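Local coordinates for fumarate reductase iron-sulfur subunit (PDB 7D6V), which probably carries electrons from succinate oxidation through three iron-sulfur clusters toward the quinone pool in the mycobacterial succinate dehydrogenase Sdh1, at residues 141-151 and 212-223. Residues are numbered along the deposited sequence; the frame is centred on the assembly and turned at random.
Sequences EFRKCIECFLC and VCPEHIKITDNA. With SF4 (iron/sulfur cluster), chain F; F3S (Fe3-s4 cluster), chain G.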
# COMPACT_ATOMS: atom_id res chain seq x y z
N GLU B 141 1.69 9.29 -8.42
CA GLU B 141 1.19 9.63 -7.09
C GLU B 141 -0.04 8.81 -6.74
O GLU B 141 -0.16 8.31 -5.61
CB GLU B 141 0.88 11.12 -7.00
CG GLU B 141 0.67 11.57 -5.56
CD GLU B 141 -0.35 12.68 -5.43
OE1 GLU B 141 -0.79 12.95 -4.30
OE2 GLU B 141 -0.71 13.28 -6.46
N PHE B 142 -0.97 8.66 -7.68
CA PHE B 142 -2.18 7.89 -7.41
C PHE B 142 -1.92 6.40 -7.38
O PHE B 142 -2.71 5.66 -6.79
CB PHE B 142 -3.25 8.20 -8.45
CG PHE B 142 -3.49 9.66 -8.67
CD1 PHE B 142 -3.53 10.54 -7.59
CD2 PHE B 142 -3.69 10.17 -9.94
CE1 PHE B 142 -3.75 11.88 -7.79
CE2 PHE B 142 -3.91 11.51 -10.14
CZ PHE B 142 -3.94 12.37 -9.07
N ARG B 143 -0.84 5.93 -8.00
CA ARG B 143 -0.52 4.51 -7.93
C ARG B 143 0.03 4.09 -6.57
O ARG B 143 0.31 2.91 -6.38
CB ARG B 143 0.47 4.11 -9.02
CG ARG B 143 0.02 4.42 -10.43
CD ARG B 143 -0.89 3.35 -10.97
NE ARG B 143 -0.16 2.14 -11.32
CZ ARG B 143 -0.74 1.00 -11.69
NH1 ARG B 143 -2.06 0.93 -11.76
NH2 ARG B 143 -0.01 -0.06 -11.99
N LYS B 144 0.18 5.02 -5.63
CA LYS B 144 0.61 4.69 -4.27
C LYS B 144 -0.50 4.07 -3.44
O LYS B 144 -0.24 3.64 -2.31
CB LYS B 144 1.11 5.95 -3.55
CG LYS B 144 2.53 6.36 -3.91
CD LYS B 144 2.75 7.82 -3.58
CE LYS B 144 2.43 8.11 -2.12
NZ LYS B 144 1.88 9.48 -1.93
N CYS B 145 -1.73 4.08 -3.95
CA CYS B 145 -2.89 3.63 -3.19
C CYS B 145 -3.06 2.17 -2.75
O CYS B 145 -3.44 1.31 -3.55
CB CYS B 145 -4.17 4.08 -3.91
SG CYS B 145 -5.62 3.05 -3.56
N ILE B 146 -2.79 1.90 -1.47
CA ILE B 146 -3.07 0.57 -0.94
C ILE B 146 -4.57 0.50 -0.71
O ILE B 146 -5.14 1.35 -0.02
CB ILE B 146 -2.27 0.29 0.35
CG1 ILE B 146 -2.67 1.23 1.49
CG2 ILE B 146 -0.78 0.45 0.09
CD1 ILE B 146 -2.32 0.72 2.85
N GLU B 147 -5.23 -0.47 -1.32
CA GLU B 147 -6.68 -0.41 -1.35
C GLU B 147 -7.25 -0.72 0.03
O GLU B 147 -7.79 -1.81 0.27
CB GLU B 147 -7.23 -1.35 -2.41
CG GLU B 147 -7.06 -0.81 -3.81
CD GLU B 147 -7.56 -1.75 -4.88
OE1 GLU B 147 -7.56 -2.98 -4.63
OE2 GLU B 147 -7.95 -1.27 -5.96
N CYS B 148 -7.16 0.25 0.93
CA CYS B 148 -7.68 0.10 2.28
C CYS B 148 -9.17 0.45 2.30
O CYS B 148 -9.94 -0.13 3.07
CB CYS B 148 -6.91 0.98 3.26
SG CYS B 148 -7.55 2.67 3.40
N PHE B 149 -9.55 1.40 1.45
CA PHE B 149 -10.94 1.83 1.35
C PHE B 149 -11.38 2.66 2.55
O PHE B 149 -12.58 2.77 2.82
CB PHE B 149 -11.88 0.64 1.15
CG PHE B 149 -11.48 -0.26 0.01
CD1 PHE B 149 -11.20 0.27 -1.23
CD2 PHE B 149 -11.36 -1.62 0.20
CE1 PHE B 149 -10.83 -0.54 -2.28
CE2 PHE B 149 -10.99 -2.44 -0.84
CZ PHE B 149 -10.72 -1.90 -2.08
N LEU B 150 -10.43 3.27 3.26
CA LEU B 150 -10.80 4.18 4.34
C LEU B 150 -11.45 5.44 3.79
O LEU B 150 -12.37 6.00 4.41
CB LEU B 150 -9.57 4.53 5.17
CG LEU B 150 -9.03 3.44 6.10
CD1 LEU B 150 -7.69 3.85 6.69
CD2 LEU B 150 -10.02 3.10 7.19
N CYS B 151 -11.02 5.85 2.60
CA CYS B 151 -11.59 7.01 1.94
C CYS B 151 -13.05 6.68 1.61
O CYS B 151 -13.94 7.49 1.87
CB CYS B 151 -10.82 7.33 0.65
SG CYS B 151 -10.88 6.03 -0.60
N VAL B 212 -8.10 11.00 5.66
CA VAL B 212 -7.97 9.67 6.26
C VAL B 212 -6.96 8.80 5.53
O VAL B 212 -6.68 7.69 5.99
CB VAL B 212 -9.33 8.95 6.33
CG1 VAL B 212 -10.31 9.75 7.16
CG2 VAL B 212 -9.87 8.69 4.94
N CYS B 213 -6.46 9.25 4.39
CA CYS B 213 -5.52 8.44 3.61
C CYS B 213 -4.20 8.12 4.30
O CYS B 213 -3.41 9.02 4.58
CB CYS B 213 -5.25 9.11 2.26
SG CYS B 213 -3.90 8.36 1.32
N PRO B 214 -3.95 6.83 4.59
CA PRO B 214 -2.66 6.49 5.21
C PRO B 214 -1.48 6.75 4.30
O PRO B 214 -0.36 6.89 4.80
CB PRO B 214 -2.80 5.00 5.53
CG PRO B 214 -4.24 4.66 5.30
CD PRO B 214 -4.76 5.63 4.31
N GLU B 215 -1.69 6.82 2.99
CA GLU B 215 -0.62 7.07 2.04
C GLU B 215 -0.42 8.55 1.76
O GLU B 215 0.49 8.90 1.00
CB GLU B 215 -0.92 6.33 0.73
CG GLU B 215 -0.97 4.83 0.88
CD GLU B 215 0.25 4.27 1.59
OE1 GLU B 215 0.09 3.56 2.59
OE2 GLU B 215 1.38 4.56 1.14
N HIS B 216 -1.23 9.42 2.36
CA HIS B 216 -1.10 10.87 2.22
C HIS B 216 -1.21 11.30 0.76
O HIS B 216 -0.49 12.20 0.30
CB HIS B 216 0.20 11.37 2.85
CG HIS B 216 0.42 10.86 4.24
ND1 HIS B 216 -0.41 11.19 5.29
CD2 HIS B 216 1.37 10.05 4.75
CE1 HIS B 216 0.03 10.60 6.38
NE2 HIS B 216 1.10 9.90 6.09
N ILE B 217 -2.10 10.66 0.02
CA ILE B 217 -2.41 11.08 -1.34
C ILE B 217 -3.33 12.29 -1.28
O ILE B 217 -4.31 12.31 -0.53
CB ILE B 217 -3.06 9.93 -2.13
CG1 ILE B 217 -2.19 8.67 -2.03
CG2 ILE B 217 -3.27 10.33 -3.58
CD1 ILE B 217 -2.84 7.44 -2.63
N LYS B 218 -3.01 13.31 -2.07
CA LYS B 218 -3.82 14.53 -2.14
C LYS B 218 -5.02 14.27 -3.04
O LYS B 218 -5.12 14.73 -4.18
CB LYS B 218 -2.98 15.69 -2.66
CG LYS B 218 -1.79 16.05 -1.80
CD LYS B 218 -2.22 16.64 -0.48
CE LYS B 218 -1.02 16.98 0.37
NZ LYS B 218 -0.25 18.11 -0.22
N ILE B 219 -5.97 13.49 -2.50
CA ILE B 219 -7.07 12.97 -3.32
C ILE B 219 -7.91 14.11 -3.88
O ILE B 219 -8.20 14.15 -5.08
CB ILE B 219 -7.92 11.99 -2.50
CG1 ILE B 219 -7.05 10.90 -1.88
CG2 ILE B 219 -9.02 11.39 -3.36
CD1 ILE B 219 -7.77 10.02 -0.90
N THR B 220 -8.31 15.05 -3.03
CA THR B 220 -9.19 16.12 -3.49
C THR B 220 -8.47 17.11 -4.39
O THR B 220 -8.97 17.48 -5.45
CB THR B 220 -9.81 16.83 -2.29
OG1 THR B 220 -10.31 15.85 -1.36
CG2 THR B 220 -10.96 17.71 -2.73
N ASP B 221 -7.27 17.54 -3.98
CA ASP B 221 -6.60 18.62 -4.69
C ASP B 221 -5.96 18.15 -5.99
O ASP B 221 -5.93 18.91 -6.97
CB ASP B 221 -5.54 19.26 -3.79
CG ASP B 221 -6.12 20.30 -2.86
OD1 ASP B 221 -7.35 20.48 -2.85
OD2 ASP B 221 -5.34 20.95 -2.13
N ASN B 222 -5.45 16.92 -6.03
CA ASN B 222 -4.72 16.45 -7.20
C ASN B 222 -5.55 15.59 -8.14
O ASN B 222 -5.17 15.44 -9.30
CB ASN B 222 -3.48 15.66 -6.77
CG ASN B 222 -2.34 16.55 -6.33
OD1 ASN B 222 -2.43 17.77 -6.39
ND2 ASN B 222 -1.26 15.94 -5.88
N ALA B 223 -6.66 15.03 -7.67
CA ALA B 223 -7.48 14.16 -8.51
C ALA B 223 -8.89 14.68 -8.72
O ALA B 223 -9.33 14.79 -9.87
CB ALA B 223 -7.53 12.75 -7.90
FE1 SF4 F . -8.50 5.63 -0.21
FE2 SF4 F . -5.65 6.46 0.35
FE3 SF4 F . -6.21 4.13 -1.50
FE4 SF4 F . -6.72 3.87 1.47
S1 SF4 F . -5.04 4.41 0.26
S2 SF4 F . -7.89 3.59 -0.30
S3 SF4 F . -7.32 5.91 1.55
S4 SF4 F . -6.82 6.18 -1.42
FE1 F3S G . -15.36 12.07 -0.25
FE3 F3S G . -13.23 13.66 -0.61
FE4 F3S G . -15.40 14.11 -2.13
S1 F3S G . -14.21 13.15 1.32
S2 F3S G . -17.10 13.49 -0.78
S3 F3S G . -14.09 12.20 -2.16
S4 F3S G . -13.96 15.68 -1.38
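The 4Fe-4S site of the dicluster domain lies between residues 141-151 and 212-223, Cys145, Cys148 and Cys151 gripping the cluster from 141-151 and Cys213 reaching it from 212-223. The first three form a ferredoxin-like Cys-x-x-Cys-x-x-Cys loop, with Cys145 SG 2.4 Å from FE3; Cys213 SG stands at 2.8 Å from FE2, and the proline that commonly follows the remote cysteine is Pro214. Its CD lies against S3, while its CG packs on Leu150 CD1 at 3.8 Å. Backbone N-H groups also reach the ligand sulfurs: Ile217 N donates almost straight (171°) to Cys213 SG and Leu150 N to Cys148 SG, bonds that would be expected to raise the cluster's potential. Ile217 CD1 covers Cys145 CB, and its CG2 meets the edge of the Phe142 ring near CD1. Away from the cluster, Glu141 ties the end of helix 133-142 to the start of helix 219-235. Its CG swings away from the backbone N (chi1 -167°), and the carboxylate offers OE1 to the backbone N of Lys218, the N-cap residue, at 3.2 Å and OE2, met on its syn side but 31° out of the carboxylate plane, to Asn222 ND2 at 2.8 Å. Asn222 OD1 is hydrogen-bonded to Arg210 of the neighbouring membrane anchor subunit. Lys144 NZ adds a weak bond to Glu215 O, and the Glu215 side chain crosses Ile146 at about a right angle, Glu215 OE1 lying 3.7 Å from Ile146 CD1.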